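Local coordinates for transmembrane oligosaccharyl transferase (Archaeoglobus fulgidus, PDB 3WAJ), which belongs to the STT3/AglB family of membrane-embedded oligosaccharyl transferases, pairing a GT-C-type transmembrane region with a soluble C-terminal part, at residues A[501-506]-A[769-774]; A[694-699]-A[830-835]; A[796-801]-A[835-840]. One frame throughout, in Å; residues are numbered along the deposited sequence.

How the contacts relate
From the N terminus, helix 501-513 comes first; contact 1 closes a loop of 262 residues when strand 771-776 packs against it. Strand 693-698 lies inside that loop and opens contact 2, which closes only at 830-835, so contacts 1 and 2 cross. Contact 3 starts later, at 796-801, crosses contact 2 as well, and follows contact 1 in series. Strands 693-698 and 771-776 are neighbours in one mixed sheet, with Glu698 and Ser699 bonded to Gly769 and Val771. Contact 2 joins this sheet to the antiparallel sheet of contact 3: the shared Lys835 continues the chain between them, Val834 packs on Ile799, and Glu698 OE2 is hydrogen-bonded to Thr801 OG1 (2.6 Å).

Contact 1: A[501-506]-A[769-774]; sequences KQWYDA and GYVKIF
Val771 CG2 lies over one face of the Trp503 indole, a CH-pi contact 3.6 Å from the centroid of the five-membered ring. This is alpha/beta packing, in which helix 501-513 rests on the mixed sheet through strand 771-776; over these short segments the two axes, 8.8 Å apart at closest approach, run in the same general direction, inclined by 25°. The two branches of Val771 divide the work. With CG1 anti to the backbone N (chi1 -176°), that methyl meets Ala506 CB at 3.8 Å, one helical turn beyond the indole that CG2 covers. Further along the strand, Ile773 CD1 reaches the backbone of the same alanine, 3.7 Å from Ala506 O.

Just before the strand, Tyr770 meets the helix with two parts of its side chain. Its CB packs against the bent Gln502 chain, 4.0 Å from Gln502 CG, while the ring approaches Trp503 rim to rim. The Tyr770 and Trp503 planes are 69° apart and neither ring lies over the other; Tyr770 CE2 sits 4.1 Å from Trp503 CD1 and about as far from its NE1. No hydrogen bond spans the two segments; they meet by van der Waals packing and the CH-pi contact.

Polar and aromatic partners around the contact position these groups. Trp503 NE1 bonds to Asp611 OD2 at the end of strand 605-611, and the same indole stacks with Tyr553 and meets Trp556 edge-to-face. The Val771 backbone is tied to Ser699, following the neighbouring strand 693-698. Gln502, whose CG lies on Tyr770, sends its NE2 to the backbone oxygen O of Tyr701.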
loop_
_atom_site.group_PDB
_atom_site.type_symbol
_atom_site.label_atom_id
_atom_site.label_comp_id
_atom_site.label_asym_id
_atom_site.label_seq_id
_atom_site.Cartn_x
_atom_site.Cartn_y
_atom_site.Cartn_z
ATOM N N LYS A 501 -10.382 13.713 5.107
ATOM C CA LYS A 501 -11.541 14.371 4.524
ATOM C C LYS A 501 -11.177 15.340 3.397
ATOM O O LYS A 501 -11.920 15.465 2.406
ATOM C CB LYS A 501 -12.363 15.056 5.619
ATOM C CG LYS A 501 -13.557 15.837 5.091
ATOM C CD LYS A 501 -14.707 15.853 6.117
ATOM C CE LYS A 501 -15.830 16.777 5.663
ATOM N NZ LYS A 501 -15.337 18.168 5.581
ATOM N N GLN A 502 -10.030 16.003 3.534
ATOM C CA GLN A 502 -9.558 16.912 2.492
ATOM C C GLN A 502 -9.383 16.190 1.160
ATOM O O GLN A 502 -9.891 16.643 0.127
ATOM C CB GLN A 502 -8.251 17.591 2.908
ATOM C CG GLN A 502 -8.398 18.549 4.075
ATOM C CD GLN A 502 -7.921 17.941 5.367
ATOM O OE1 GLN A 502 -8.044 16.731 5.573
ATOM N NE2 GLN A 502 -7.337 18.768 6.239
ATOM N N TRP A 503 -8.667 15.068 1.199
ATOM C CA TRP A 503 -8.463 14.218 0.020
ATOM C C TRP A 503 -9.757 13.636 -0.526
ATOM O O TRP A 503 -10.017 13.684 -1.728
ATOM C CB TRP A 503 -7.549 13.056 0.369
ATOM C CG TRP A 503 -6.124 13.209 -0.053
ATOM C CD1 TRP A 503 -5.037 13.419 0.763
ATOM C CD2 TRP A 503 -5.610 13.121 -1.392
ATOM N NE1 TRP A 503 -3.883 13.468 0.010
ATOM C CE2 TRP A 503 -4.205 13.281 -1.314
ATOM C CE3 TRP A 503 -6.203 12.911 -2.650
ATOM C CZ2 TRP A 503 -3.387 13.258 -2.440
ATOM C CZ3 TRP A 503 -5.399 12.872 -3.770
ATOM C CH2 TRP A 503 -3.998 13.051 -3.665
ATOM N N TYR A 504 -10.570 13.064 0.349
ATOM C CA TYR A 504 -11.799 12.441 -0.123
ATOM C C TYR A 504 -12.693 13.473 -0.794
ATOM O O TYR A 504 -13.276 13.196 -1.849
ATOM C CB TYR A 504 -12.546 11.702 0.996
ATOM C CG TYR A 504 -13.777 10.973 0.504
ATOM C CD1 TYR A 504 -13.704 9.649 0.073
ATOM C CD2 TYR A 504 -15.019 11.616 0.466
ATOM C CE1 TYR A 504 -14.837 8.982 -0.392
ATOM C CE2 TYR A 504 -16.160 10.961 0.004
ATOM C CZ TYR A 504 -16.066 9.649 -0.421
ATOM O OH TYR A 504 -17.202 9.026 -0.864
ATOM N N ASP A 505 -12.793 14.668 -0.208
ATOM C CA ASP A 505 -13.643 15.716 -0.803
ATOM C C ASP A 505 -13.061 16.243 -2.105
ATOM O O ASP A 505 -13.796 16.518 -3.054
ATOM C CB ASP A 505 -13.889 16.873 0.175
ATOM C CG ASP A 505 -14.857 16.504 1.278
ATOM O OD1 ASP A 505 -15.493 15.439 1.152
ATOM O OD2 ASP A 505 -14.982 17.276 2.263
ATOM N N ALA A 506 -11.738 16.378 -2.145
ATOM C CA ALA A 506 -11.072 16.847 -3.357
ATOM C C ALA A 506 -11.394 15.915 -4.532
ATOM O O ALA A 506 -11.718 16.357 -5.625
ATOM C CB ALA A 506 -9.561 16.957 -3.145
ATOM N N GLY A 769 -4.124 24.914 1.494
ATOM C CA GLY A 769 -4.888 23.677 1.485
ATOM C C GLY A 769 -4.000 22.441 1.477
ATOM O O GLY A 769 -2.969 22.384 0.767
ATOM N N TYR A 770 -4.414 21.444 2.257
ATOM C CA TYR A 770 -3.747 20.138 2.302
ATOM C C TYR A 770 -3.647 19.530 0.898
ATOM O O TYR A 770 -2.591 19.031 0.496
ATOM C CB TYR A 770 -4.543 19.197 3.208
ATOM C CG TYR A 770 -3.806 17.958 3.675
ATOM C CD1 TYR A 770 -3.465 17.801 5.009
ATOM C CD2 TYR A 770 -3.488 16.921 2.794
ATOM C CE1 TYR A 770 -2.817 16.657 5.455
ATOM C CE2 TYR A 770 -2.831 15.778 3.236
ATOM C CZ TYR A 770 -2.496 15.662 4.567
ATOM O OH TYR A 770 -1.844 14.550 5.025
ATOM N N VAL A 771 -4.756 19.570 0.164
ATOM C CA VAL A 771 -4.800 19.029 -1.192
ATOM C C VAL A 771 -5.087 20.145 -2.182
ATOM O O VAL A 771 -5.978 20.956 -1.954
ATOM C CB VAL A 771 -5.881 17.945 -1.334
ATOM C CG1 VAL A 771 -5.833 17.333 -2.737
ATOM C CG2 VAL A 771 -5.687 16.864 -0.292
ATOM N N LYS A 772 -4.322 20.190 -3.271
ATOM C CA LYS A 772 -4.540 21.176 -4.332
ATOM C C LYS A 772 -4.662 20.492 -5.690
ATOM O O LYS A 772 -3.942 19.541 -5.974
ATOM C CB LYS A 772 -3.416 22.218 -4.355
ATOM C CG LYS A 772 -3.400 23.119 -3.141
ATOM C CD LYS A 772 -2.143 23.964 -3.148
ATOM C CE LYS A 772 -1.839 24.511 -1.769
ATOM N NZ LYS A 772 -0.823 25.579 -1.868
ATOM N N ILE A 773 -5.581 20.980 -6.515
ATOM C CA ILE A 773 -5.767 20.448 -7.856
ATOM C C ILE A 773 -5.450 21.515 -8.904
ATOM O O ILE A 773 -5.931 22.645 -8.831
ATOM C CB ILE A 773 -7.206 19.962 -8.051
ATOM C CG1 ILE A 773 -7.532 18.883 -7.029
ATOM C CG2 ILE A 773 -7.434 19.426 -9.457
ATOM C CD1 ILE A 773 -8.992 18.439 -7.071
ATOM N N PHE A 774 -4.648 21.153 -9.890
ATOM C CA PHE A 774 -4.331 22.062 -10.978
ATOM C C PHE A 774 -4.792 21.476 -12.316
ATOM O O PHE A 774 -4.873 20.250 -12.476
ATOM C CB PHE A 774 -2.827 22.313 -11.021
ATOM C CG PHE A 774 -2.277 22.902 -9.751
ATOM C CD1 PHE A 774 -2.030 24.270 -9.657
ATOM C CD2 PHE A 774 -2.008 22.093 -8.646
ATOM C CE1 PHE A 774 -1.526 24.838 -8.478
ATOM C CE2 PHE A 774 -1.495 22.653 -7.459
ATOM C CZ PHE A 774 -1.257 24.031 -7.382
#

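Contact 2: A[694-699]-A[830-835]; sequences RMIYES and SDYPVK
Ile696 and Tyr697 form a classic beta bulge opposite Ile773, and Ile696 O turns to segment 830-835, where Val834 N makes a weak hydrogen bond to it at 3.4 Å with an N-H...O angle of 146°. Here strand 693-698, an outermost strand of the mixed sheet, is met by the irregular segment that leads into strand 835-844. Pro833 crowds the same carbonyl, its CG 3.4 Å from Ile696 O.

Ile696 and Tyr832 lie side by side, pointing the same way. Ile696 CG2 makes a CH-pi contact over one face of the Tyr832 ring, 3.6 Å from its centroid. A chi1 of 60° sets Ile696 CG1 between the backbone N and the carbonyl carbon, and the anti chi2 then extends CD1 toward Tyr832 CE1 and CZ. Arg694 meets the ring at its edge instead, with NH2 near the ring plane and 3.6 Å from Tyr832 CE2. Guanidinium and ring stand 83° apart, and Tyr832 CD2 lies over the guanidinium face. The charge of Arg694 is met by salt bridges to Glu775 on strand 771-776 and Glu855 on helix 855-860, while Tyr832 OH bonds to Tyr607 OH.

Val834 packs against the strand backbone. Its CG2 lies 3.4 Å from Tyr697 N and also takes the Met695 terminal methyl, CE at 3.6 Å, as the extended methionine chain crosses the valine. A water 2.8 Å from Met695 O also lies by Val834 O, too close for that second bond to be firm. Within segment 830-835, Lys835 NZ reaches back to Tyr832 O at 2.9 Å, standing above the carbonyl plane.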
loop_
_atom_site.group_PDB
_atom_site.type_symbol
_atom_site.label_atom_id
_atom_site.label_comp_id
_atom_site.label_asym_id
_atom_site.label_seq_id
_atom_site.Cartn_x
_atom_site.Cartn_y
_atom_site.Cartn_z
ATOM N N ARG A 694 -2.918 26.003 -13.876
ATOM C CA ARG A 694 -3.686 26.951 -13.049
ATOM C C ARG A 694 -4.292 26.151 -11.913
ATOM O O ARG A 694 -4.602 24.965 -12.087
ATOM C CB ARG A 694 -4.794 27.646 -13.870
ATOM C CG ARG A 694 -5.714 26.693 -14.656
ATOM C CD ARG A 694 -6.850 27.444 -15.304
ATOM N NE ARG A 694 -7.778 26.593 -16.053
ATOM C CZ ARG A 694 -8.789 27.053 -16.791
ATOM N NH1 ARG A 694 -9.002 28.354 -16.888
ATOM N NH2 ARG A 694 -9.580 26.215 -17.434
ATOM N N MET A 695 -4.445 26.763 -10.747
ATOM C CA MET A 695 -5.130 26.077 -9.663
ATOM C C MET A 695 -6.628 26.134 -9.954
ATOM O O MET A 695 -7.126 27.143 -10.460
ATOM C CB MET A 695 -4.796 26.739 -8.330
ATOM C CG MET A 695 -5.529 26.175 -7.116
ATOM S SD MET A 695 -4.689 26.686 -5.616
ATOM C CE MET A 695 -6.080 26.709 -4.571
ATOM N N ILE A 696 -7.348 25.055 -9.665
ATOM C CA ILE A 696 -8.793 25.069 -9.884
ATOM C C ILE A 696 -9.586 24.793 -8.617
ATOM O O ILE A 696 -10.787 25.092 -8.553
ATOM C CB ILE A 696 -9.225 24.096 -10.988
ATOM C CG1 ILE A 696 -8.831 22.667 -10.631
ATOM C CG2 ILE A 696 -8.626 24.506 -12.315
ATOM C CD1 ILE A 696 -9.220 21.652 -11.700
ATOM N N TYR A 697 -8.905 24.226 -7.621
ATOM C CA TYR A 697 -9.517 23.825 -6.348
ATOM C C TYR A 697 -8.446 23.544 -5.290
ATOM O O TYR A 697 -7.391 22.985 -5.608
ATOM C CB TYR A 697 -10.367 22.561 -6.570
ATOM C CG TYR A 697 -10.978 21.932 -5.324
ATOM C CD1 TYR A 697 -10.233 21.088 -4.496
ATOM C CD2 TYR A 697 -12.322 22.130 -5.008
ATOM C CE1 TYR A 697 -10.808 20.486 -3.366
ATOM C CE2 TYR A 697 -12.896 21.537 -3.888
ATOM C CZ TYR A 697 -12.135 20.719 -3.074
ATOM O OH TYR A 697 -12.701 20.136 -1.969
ATOM N N GLU A 698 -8.712 23.912 -4.040
ATOM C CA GLU A 698 -7.931 23.386 -2.908
ATOM C C GLU A 698 -8.864 22.990 -1.767
ATOM O O GLU A 698 -9.972 23.509 -1.642
ATOM C CB GLU A 698 -6.880 24.387 -2.399
ATOM C CG GLU A 698 -7.458 25.596 -1.644
ATOM C CD GLU A 698 -6.366 26.478 -1.000
ATOM O OE1 GLU A 698 -5.217 26.004 -0.823
ATOM O OE2 GLU A 698 -6.650 27.651 -0.658
ATOM N N SER A 699 -8.409 22.056 -0.939
ATOM C CA SER A 699 -9.168 21.622 0.229
ATOM C C SER A 699 -8.933 22.568 1.381
ATOM O O SER A 699 -8.176 23.534 1.276
ATOM C CB SER A 699 -8.683 20.261 0.680
ATOM O OG SER A 699 -7.329 20.331 1.090
ATOM N N SER A 830 -13.912 31.080 -16.322
ATOM C CA SER A 830 -13.915 29.635 -16.089
ATOM C C SER A 830 -14.865 29.272 -14.946
ATOM O O SER A 830 -15.095 30.065 -14.030
ATOM C CB SER A 830 -12.502 29.105 -15.823
ATOM O OG SER A 830 -11.968 29.645 -14.634
ATOM N N ASP A 831 -15.437 28.078 -15.005
ATOM C CA ASP A 831 -16.418 27.680 -13.998
ATOM C C ASP A 831 -15.776 27.127 -12.719
ATOM O O ASP A 831 -16.450 26.583 -11.847
ATOM C CB ASP A 831 -17.444 26.716 -14.602
ATOM C CG ASP A 831 -18.452 27.430 -15.502
ATOM O OD1 ASP A 831 -18.182 28.583 -15.909
ATOM O OD2 ASP A 831 -19.514 26.843 -15.801
ATOM N N TYR A 832 -14.466 27.315 -12.606
ATOM C CA TYR A 832 -13.714 26.831 -11.462
ATOM C C TYR A 832 -13.805 27.781 -10.261
ATOM O O TYR A 832 -13.789 29.009 -10.427
ATOM C CB TYR A 832 -12.271 26.573 -11.885
ATOM C CG TYR A 832 -12.130 25.368 -12.803
ATOM C CD1 TYR A 832 -12.708 24.147 -12.471
ATOM C CD2 TYR A 832 -11.428 25.453 -14.003
ATOM C CE1 TYR A 832 -12.576 23.037 -13.296
ATOM C CE2 TYR A 832 -11.294 24.353 -14.844
ATOM C CZ TYR A 832 -11.868 23.145 -14.489
ATOM O OH TYR A 832 -11.742 22.031 -15.318
ATOM N N PRO A 833 -13.940 27.203 -9.050
ATOM C CA PRO A 833 -14.043 27.920 -7.769
ATOM C C PRO A 833 -12.767 28.668 -7.376
ATOM O O PRO A 833 -12.826 29.554 -6.532
ATOM C CB PRO A 833 -14.344 26.802 -6.751
ATOM C CG PRO A 833 -13.916 25.528 -7.409
ATOM C CD PRO A 833 -14.087 25.744 -8.890
ATOM N N VAL A 834 -11.627 28.303 -7.953
ATOM C CA VAL A 834 -10.434 29.130 -7.811
ATOM C C VAL A 834 -10.410 30.073 -9.000
ATOM O O VAL A 834 -10.324 29.623 -10.145
ATOM C CB VAL A 834 -9.139 28.293 -7.795
ATOM C CG1 VAL A 834 -7.926 29.196 -7.907
ATOM C CG2 VAL A 834 -9.065 27.439 -6.531
ATOM N N LYS A 835 -10.514 31.375 -8.744
ATOM C CA LYS A 835 -10.532 32.355 -9.840
ATOM C C LYS A 835 -9.655 33.584 -9.604
ATOM O O LYS A 835 -9.353 33.939 -8.460
ATOM C CB LYS A 835 -11.971 32.767 -10.248
ATOM C CG LYS A 835 -12.952 33.022 -9.120
ATOM C CD LYS A 835 -14.118 32.014 -9.152
ATOM C CE LYS A 835 -14.955 32.118 -10.428
ATOM N NZ LYS A 835 -15.872 30.947 -10.643
HETATM O O HOH W 1 -9.046 28.620 -11.920
#

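Contact 3: A[796-801]-A[835-840]; sequences NATIKT and KPITPY
Lys800 and Lys835 form the hydrogen-bonded pair of a short antiparallel pairing in the four-stranded sheet: Lys800 N reaches Lys835 O at 2.8 Å, almost straight at 178°, and Lys835 N returns to Lys800 O at 3.0 Å. Next comes the non-hydrogen-bonded pair Ile799-Pro836, and then Ile837 N bonds to Thr798 O at 2.8 Å.

There the regular pattern gives way to a side chain. Thr798 N donates to Thr838 OG1 at 3.2 Å, and this hydroxyl in turn donates to Pro839 O. A chi1 of 76° sets Thr838 OG1 between its own backbone N and carbonyl carbon, where it meets Thr798 N. Thr798 O also receives a CA-H...O contact from Pro836 CA at 3.2 Å, and Asn796 O a similar one from Tyr840 CA.

Apolar contacts line both faces. Ile799 CD1 folds over to Pro836 CB at 3.8 Å, and Ala797 CB touches Tyr840 CD1. On the face of Lys800, Ile837 CG2 packs against Lys800 CB, while Ile837 CD1 meets Thr798 CG2. Thr798 OG1 itself bonds to Glu808 on the neighbouring strand 806-814.

A proline suits the non-hydrogen-bonded position, where its missing N-H costs no bond to Ile799, and the threonine hydroxyl keeps Thr798 N satisfied where strand 835-844 departs from regular pairing.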
loop_
_atom_site.group_PDB
_atom_site.type_symbol
_atom_site.label_atom_id
_atom_site.label_comp_id
_atom_site.label_asym_id
_atom_site.label_seq_id
_atom_site.Cartn_x
_atom_site.Cartn_y
_atom_site.Cartn_z
ATOM N N ASN A 796 1.088 40.084 -13.569
ATOM C CA ASN A 796 0.671 39.982 -12.177
ATOM C C ASN A 796 -0.856 39.912 -12.085
ATOM O O ASN A 796 -1.560 40.595 -12.831
ATOM C CB ASN A 796 1.205 41.194 -11.401
ATOM C CG ASN A 796 0.720 41.238 -9.967
ATOM O OD1 ASN A 796 0.261 42.274 -9.492
ATOM N ND2 ASN A 796 0.835 40.115 -9.262
ATOM N N ALA A 797 -1.362 39.069 -11.191
ATOM C CA ALA A 797 -2.803 38.923 -10.969
ATOM C C ALA A 797 -3.056 38.340 -9.584
ATOM O O ALA A 797 -2.247 37.572 -9.061
ATOM C CB ALA A 797 -3.431 38.049 -12.045
ATOM N N THR A 798 -4.178 38.699 -8.977
ATOM C CA THR A 798 -4.499 38.140 -7.667
ATOM C C THR A 798 -5.488 36.985 -7.841
ATOM O O THR A 798 -6.467 37.099 -8.591
ATOM C CB THR A 798 -5.038 39.224 -6.716
ATOM O OG1 THR A 798 -4.092 40.294 -6.665
ATOM C CG2 THR A 798 -5.243 38.686 -5.309
ATOM N N ILE A 799 -5.216 35.874 -7.164
ATOM C CA ILE A 799 -6.026 34.661 -7.302
ATOM C C ILE A 799 -6.704 34.369 -5.966
ATOM O O ILE A 799 -6.067 34.473 -4.925
ATOM C CB ILE A 799 -5.155 33.454 -7.717
ATOM C CG1 ILE A 799 -4.230 33.814 -8.892
ATOM C CG2 ILE A 799 -6.024 32.217 -8.029
ATOM C CD1 ILE A 799 -4.966 34.148 -10.197
ATOM N N LYS A 800 -7.990 34.012 -5.993
ATOM C CA LYS A 800 -8.708 33.629 -4.773
ATOM C C LYS A 800 -9.206 32.180 -4.841
ATOM O O LYS A 800 -9.886 31.786 -5.792
ATOM C CB LYS A 800 -9.896 34.557 -4.526
ATOM C CG LYS A 800 -10.544 34.418 -3.141
ATOM C CD LYS A 800 -11.756 35.348 -3.025
ATOM C CE LYS A 800 -12.464 35.211 -1.688
ATOM N NZ LYS A 800 -13.866 35.763 -1.721
ATOM N N THR A 801 -8.887 31.396 -3.814
ATOM C CA THR A 801 -9.254 29.986 -3.797
ATOM C C THR A 801 -10.622 29.817 -3.159
ATOM O O THR A 801 -11.108 30.714 -2.472
ATOM C CB THR A 801 -8.217 29.152 -3.022
ATOM O OG1 THR A 801 -8.518 29.190 -1.619
ATOM C CG2 THR A 801 -6.812 29.715 -3.252
ATOM N N LYS A 835 -10.514 31.375 -8.744
ATOM C CA LYS A 835 -10.532 32.355 -9.840
ATOM C C LYS A 835 -9.655 33.584 -9.604
ATOM O O LYS A 835 -9.353 33.939 -8.460
ATOM C CB LYS A 835 -11.971 32.767 -10.248
ATOM C CG LYS A 835 -12.952 33.022 -9.120
ATOM C CD LYS A 835 -14.118 32.014 -9.152
ATOM C CE LYS A 835 -14.955 32.118 -10.428
ATOM N NZ LYS A 835 -15.872 30.947 -10.643
ATOM N N PRO A 836 -9.211 34.217 -10.699
ATOM C CA PRO A 836 -8.515 35.492 -10.507
ATOM C C PRO A 836 -9.534 36.560 -10.107
ATOM O O PRO A 836 -10.675 36.528 -10.584
ATOM C CB PRO A 836 -7.906 35.787 -11.891
ATOM C CG PRO A 836 -8.673 34.928 -12.875
ATOM C CD PRO A 836 -9.198 33.746 -12.100
ATOM N N ILE A 837 -9.144 37.475 -9.220
ATOM C CA ILE A 837 -10.038 38.556 -8.803
ATOM C C ILE A 837 -9.593 39.934 -9.296
ATOM O O ILE A 837 -10.248 40.934 -9.015
ATOM C CB ILE A 837 -10.242 38.615 -7.273
ATOM C CG1 ILE A 837 -8.913 38.833 -6.543
ATOM C CG2 ILE A 837 -10.971 37.371 -6.774
ATOM C CD1 ILE A 837 -9.067 38.896 -5.020
ATOM N N THR A 838 -8.469 39.979 -10.003
ATOM C CA THR A 838 -8.056 41.175 -10.738
ATOM C C THR A 838 -7.764 40.748 -12.166
ATOM O O THR A 838 -7.542 39.571 -12.425
ATOM C CB THR A 838 -6.772 41.822 -10.157
ATOM O OG1 THR A 838 -5.629 41.049 -10.548
ATOM C CG2 THR A 838 -6.839 41.934 -8.626
ATOM N N PRO A 839 -7.767 41.704 -13.104
ATOM C CA PRO A 839 -7.240 41.394 -14.438
ATOM C C PRO A 839 -5.729 41.244 -14.342
ATOM O O PRO A 839 -5.159 41.561 -13.293
ATOM C CB PRO A 839 -7.587 42.647 -15.247
ATOM C CG PRO A 839 -7.777 43.730 -14.223
ATOM C CD PRO A 839 -8.363 43.053 -13.032
ATOM N N TYR A 840 -5.084 40.767 -15.398
ATOM C CA TYR A 840 -3.628 40.731 -15.403
ATOM C C TYR A 840 -3.073 42.156 -15.521
ATOM O O TYR A 840 -3.531 42.944 -16.357
ATOM C CB TYR A 840 -3.111 39.893 -16.573
ATOM C CG TYR A 840 -3.386 38.403 -16.517
ATOM C CD1 TYR A 840 -2.589 37.556 -15.767
ATOM C CD2 TYR A 840 -4.414 37.845 -17.263
ATOM C CE1 TYR A 840 -2.824 36.197 -15.742
ATOM C CE2 TYR A 840 -4.659 36.487 -17.242
ATOM C CZ TYR A 840 -3.863 35.671 -16.481
ATOM O OH TYR A 840 -4.104 34.318 -16.463
#